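Local structure of SnoaL-like domain-containing protein (Kribbella flavida, 4LMI) at the interface of chains A and B. The protein is a putative ketosteroid isomerase of the SnoaL-like family, probably acting on a small organic substrate. Numbering follows the deposited sequence. Chains: chain A/B, Uncharacterized protein.

Contact 1: the interface of chains A and B. Residues chain A 42, 97, 109, 111; chain B 71, 131, 134.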
loop_
_atom_site.group_PDB
_atom_site.type_symbol
_atom_site.label_atom_id
_atom_site.label_comp_id
_atom_site.label_asym_id
_atom_site.label_seq_id
_atom_site.Cartn_x
_atom_site.Cartn_y
_atom_site.Cartn_z
ATOM N N PRO A 42 0.444 2.570 11.487
ATOM C CA PRO A 42 0.393 1.262 12.157
ATOM C C PRO A 42 1.755 0.686 12.556
ATOM O O PRO A 42 1.853 0.021 13.593
ATOM C CB PRO A 42 -0.312 0.369 11.127
ATOM C CG PRO A 42 -1.188 1.317 10.380
ATOM C CD PRO A 42 -0.360 2.569 10.249
ATOM N N PHE A 97 -3.621 4.715 2.658
ATOM C CA PHE A 97 -5.032 4.438 2.444
ATOM C C PHE A 97 -5.869 5.578 3.008
ATOM O O PHE A 97 -5.679 5.994 4.156
ATOM C CB PHE A 97 -5.444 3.110 3.088
ATOM C CG PHE A 97 -4.828 1.900 2.444
ATOM C CD1 PHE A 97 -5.455 1.268 1.369
ATOM C CD2 PHE A 97 -3.624 1.376 2.920
ATOM C CE1 PHE A 97 -4.890 0.140 0.781
ATOM C CE2 PHE A 97 -3.057 0.248 2.334
ATOM C CZ PHE A 97 -3.690 -0.370 1.263
ATOM N N THR A 109 -4.317 6.219 6.733
ATOM C CA THR A 109 -3.452 5.175 7.256
ATOM C C THR A 109 -2.187 5.135 6.399
ATOM O O THR A 109 -2.253 4.810 5.205
ATOM C CB THR A 109 -4.152 3.798 7.244
ATOM O OG1 THR A 109 -5.416 3.894 7.911
ATOM C CG2 THR A 109 -3.295 2.756 7.950
ATOM N N PHE A 111 1.698 3.809 5.477
ATOM C CA PHE A 111 2.756 2.806 5.611
ATOM C C PHE A 111 4.017 3.333 4.938
ATOM O O PHE A 111 3.953 3.921 3.857
ATOM C CB PHE A 111 2.359 1.472 4.974
ATOM C CG PHE A 111 1.169 0.817 5.618
ATOM C CD1 PHE A 111 1.329 -0.039 6.709
ATOM C CD2 PHE A 111 -0.117 1.054 5.133
ATOM C CE1 PHE A 111 0.227 -0.643 7.300
ATOM C CE2 PHE A 111 -1.221 0.452 5.716
ATOM C CZ PHE A 111 -1.049 -0.398 6.802
ATOM N N ARG B 71 -7.910 -4.960 3.529
ATOM C CA ARG B 71 -8.505 -3.990 2.612
ATOM C C ARG B 71 -8.338 -4.513 1.209
ATOM O O ARG B 71 -7.328 -5.154 0.896
ATOM C CB ARG B 71 -7.816 -2.626 2.691
ATOM C CG ARG B 71 -7.784 -1.964 4.057
ATOM C CD ARG B 71 -7.011 -0.659 3.965
ATOM N NE ARG B 71 -6.777 -0.040 5.266
ATOM C CZ ARG B 71 -5.841 -0.412 6.136
ATOM N NH1 ARG B 71 -5.032 -1.427 5.864
ATOM N NH2 ARG B 71 -5.718 0.239 7.293
ATOM N N ALA B 131 -2.827 -0.146 15.937
ATOM C CA ALA B 131 -3.693 0.233 14.828
ATOM C C ALA B 131 -4.952 -0.636 14.797
ATOM O O ALA B 131 -4.929 -1.804 15.202
ATOM C CB ALA B 131 -2.945 0.139 13.511
ATOM N N ASP B 134 -4.589 -3.166 11.251
ATOM C CA ASP B 134 -3.280 -3.663 10.835
ATOM C C ASP B 134 -2.474 -4.189 12.018
ATOM O O ASP B 134 -2.197 -3.452 12.971
ATOM C CB ASP B 134 -2.528 -2.551 10.097
ATOM C CG ASP B 134 -3.362 -1.926 8.986
ATOM O OD1 ASP B 134 -3.541 -2.577 7.931
ATOM O OD2 ASP B 134 -3.850 -0.790 9.173
HETATM O O HOH W 1 0.024 -0.942 15.409
#
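A:Pro42, A:Phe97, A:Thr109 and A:Phe111 meet B:Arg71 and the C-terminal tail of chain B in a sheet-and-tail interface between two copies of one protein, which helps hold the two-fold dimer of the deposited assembly together; that dimer may or may not be the biological form. On chain A the residues come from strands 90-101 and 104-111 and the 3-10 helix 42-44. B:Arg71, on strand 65-75, runs extended from CG to NE and lays its CD methylene over one face of the A:Phe97 ring, 3.8 Å from the centroid and offset toward the rim. The guanidinium continues nearly parallel to that ring, the planes 15° apart, and its NH2 reaches the methyl CG2 of A:Thr109. Within chain B the same guanidinium grips the carboxylate end-on, B:Arg71 NH1 to B:Asp134 OD1 and B:Arg71 NH2 to B:Asp134 OD2, each 2.8 Å, both oxygens offering their syn lone pairs. This salt bridge probably helps hold the carboxylate perpendicular to the A:Phe111 ring, planes 90° apart, with CG of B:Asp134 in the ring plane, 3.5 Å from A:Phe111 CZ at its edge. With CG anti to the carbonyl carbon (chi1 -51°), the B:Asp134 carboxylate is placed between B:Arg71 and that edge. Its CB packs on A:Pro42, which also meets the methyl of B:Ala131. A water joins the two backbones here, 2.8 Å from A:Pro42 O and 3.0 Å from B:Ala131 N.

Contact 2: the interface of chains A and B. Residues chain A 131, 134, 136; chain B 40, 42-43, 109, 111.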
loop_
_atom_site.group_PDB
_atom_site.type_symbol
_atom_site.label_atom_id
_atom_site.label_comp_id
_atom_site.label_asym_id
_atom_site.label_seq_id
_atom_site.Cartn_x
_atom_site.Cartn_y
_atom_site.Cartn_z
ATOM N N ALA A 131 13.073 -1.178 -8.540
ATOM C CA ALA A 131 11.673 -1.191 -8.977
ATOM C C ALA A 131 11.403 -0.136 -10.054
ATOM O O ALA A 131 12.070 0.907 -10.096
ATOM C CB ALA A 131 10.749 -0.985 -7.784
ATOM N N ASP A 134 8.870 2.651 -7.914
ATOM C CA ASP A 134 9.047 2.899 -6.487
ATOM C C ASP A 134 10.523 3.110 -6.168
ATOM O O ASP A 134 11.335 2.195 -6.346
ATOM C CB ASP A 134 8.445 1.719 -5.709
ATOM C CG ASP A 134 7.003 1.432 -6.124
ATOM O OD1 ASP A 134 6.117 2.245 -5.796
ATOM O OD2 ASP A 134 6.750 0.404 -6.787
ATOM N N PHE A 136 13.684 3.733 -3.861
ATOM C CA PHE A 136 14.418 3.663 -2.598
ATOM C C PHE A 136 15.864 4.103 -2.815
ATOM O O PHE A 136 16.354 4.085 -3.944
ATOM C CB PHE A 136 14.399 2.237 -2.045
ATOM C CG PHE A 136 13.082 1.834 -1.435
ATOM C CD1 PHE A 136 12.785 2.164 -0.119
ATOM C CD2 PHE A 136 12.151 1.107 -2.168
ATOM C CE1 PHE A 136 11.581 1.785 0.456
ATOM C CE2 PHE A 136 10.945 0.717 -1.598
ATOM C CZ PHE A 136 10.656 1.064 -0.285
ATOM N N GLU B 40 7.537 -7.557 -8.434
ATOM C CA GLU B 40 8.579 -6.728 -7.841
ATOM C C GLU B 40 8.432 -6.694 -6.334
ATOM O O GLU B 40 7.309 -6.660 -5.812
ATOM C CB GLU B 40 8.485 -5.292 -8.346
ATOM C CG GLU B 40 8.822 -5.061 -9.809
ATOM C CD GLU B 40 8.688 -3.590 -10.157
ATOM O OE1 GLU B 40 7.901 -2.900 -9.482
ATOM O OE2 GLU B 40 9.357 -3.113 -11.086
ATOM N N PRO B 42 9.982 -3.923 -4.248
ATOM C CA PRO B 42 10.805 -2.709 -4.313
ATOM C C PRO B 42 11.770 -2.511 -3.144
ATOM O O PRO B 42 12.876 -1.992 -3.349
ATOM C CB PRO B 42 9.765 -1.588 -4.360
ATOM C CG PRO B 42 8.608 -2.218 -5.069
ATOM C CD PRO B 42 8.567 -3.631 -4.549
ATOM N N GLN B 43 11.368 -2.934 -1.943
ATOM C CA GLN B 43 12.204 -2.790 -0.744
ATOM C C GLN B 43 13.554 -3.499 -0.881
ATOM O O GLN B 43 14.564 -3.036 -0.346
ATOM C CB GLN B 43 11.480 -3.332 0.488
ATOM C CG GLN B 43 10.384 -2.446 1.057
ATOM C CD GLN B 43 9.471 -3.231 1.976
ATOM O OE1 GLN B 43 8.558 -3.915 1.514
ATOM N NE2 GLN B 43 9.722 -3.156 3.285
ATOM N N THR B 109 3.202 -5.971 -7.310
ATOM C CA THR B 109 4.229 -5.219 -6.593
ATOM C C THR B 109 3.923 -5.317 -5.107
ATOM O O THR B 109 2.887 -4.823 -4.652
ATOM C CB THR B 109 4.307 -3.754 -7.078
ATOM O OG1 THR B 109 4.578 -3.745 -8.484
ATOM C CG2 THR B 109 5.423 -2.993 -6.373
ATOM N N PHE B 111 4.781 -4.812 -1.064
ATOM C CA PHE B 111 5.434 -4.088 0.025
ATOM C C PHE B 111 5.176 -4.834 1.324
ATOM O O PHE B 111 4.052 -5.287 1.569
ATOM C CB PHE B 111 4.880 -2.666 0.150
ATOM C CG PHE B 111 5.199 -1.786 -1.022
ATOM C CD1 PHE B 111 6.428 -1.128 -1.098
ATOM C CD2 PHE B 111 4.270 -1.606 -2.049
ATOM C CE1 PHE B 111 6.729 -0.309 -2.177
ATOM C CE2 PHE B 111 4.566 -0.786 -3.132
ATOM C CZ PHE B 111 5.799 -0.139 -3.195
HETATM O O HOH W 2 7.445 -0.346 -9.393
HETATM O O HOH W 3 13.964 -0.996 -5.634
#
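A:Phe136, A:Asp134 and A:Ala131, from the C-terminal tail of chain A, close around B:Pro42 at the start of the 3-10 helix 42-44. The A:Phe136 ring comes edge first: CB of B:Pro42 lies in the ring plane, 3.8 Å from CE2, while CD2 sits 3.4 Å from the carbonyl O of B:Pro42. Farther along the rim, CZ touches the CG methylene of B:Gln43. A chi1 of -75° turns the ring beside its own backbone N and anti to the carbonyl carbon, bringing this edge to the proline. Replacing A:Phe136 by an alanine is likely to open a gap beside B:Pro42 and leave the CG methylene of B:Gln43 without its aromatic neighbour. The methyl CB of A:Ala131 meets CB of B:Pro42 at 3.6 Å, and CB of A:Asp134 packs on the same proline carbon. The A:Asp134 carboxylate stands nearly perpendicular to the B:Phe111 ring, at 86°, with CG in the ring plane and 3.5 Å from CZ. Its OD2 lies near both B:Pro42 CG and the methyl CG2 of B:Thr109. Beyond these direct contacts, two waters join the tail to strand 37-41 and to the 3-10 helix. One spans two acidic side chains, bonding A:Asp134 OD2 and B:Glu40 OE1; those oxygens lie 4.4 Å apart, and the water between them probably softens any repulsion of like charges. B:Glu40, on strand 37-41, extends beyond CG to bring its carboxylate alongside A:Ala131. The second water links the backbones, 3.0 Å from A:Ala131 N and 2.7 Å from B:Pro42 O.

Contact 1 and contact 2 are twin patches of the two-fold interface, the centres of their C-alpha atoms about 18 Å apart. Residues 42, 109, 111, 131 and 134 appear in both with the chains exchanged, so each subunit gives its C-terminal tail to the other and receives one in return. Contact 1 follows the tail toward strand 65-75 of its own chain, whereas contact 2 extends to the tail end and to strand 37-41 of the partner. This reciprocal exchange would be expected to couple the order of both tails to dimer formation.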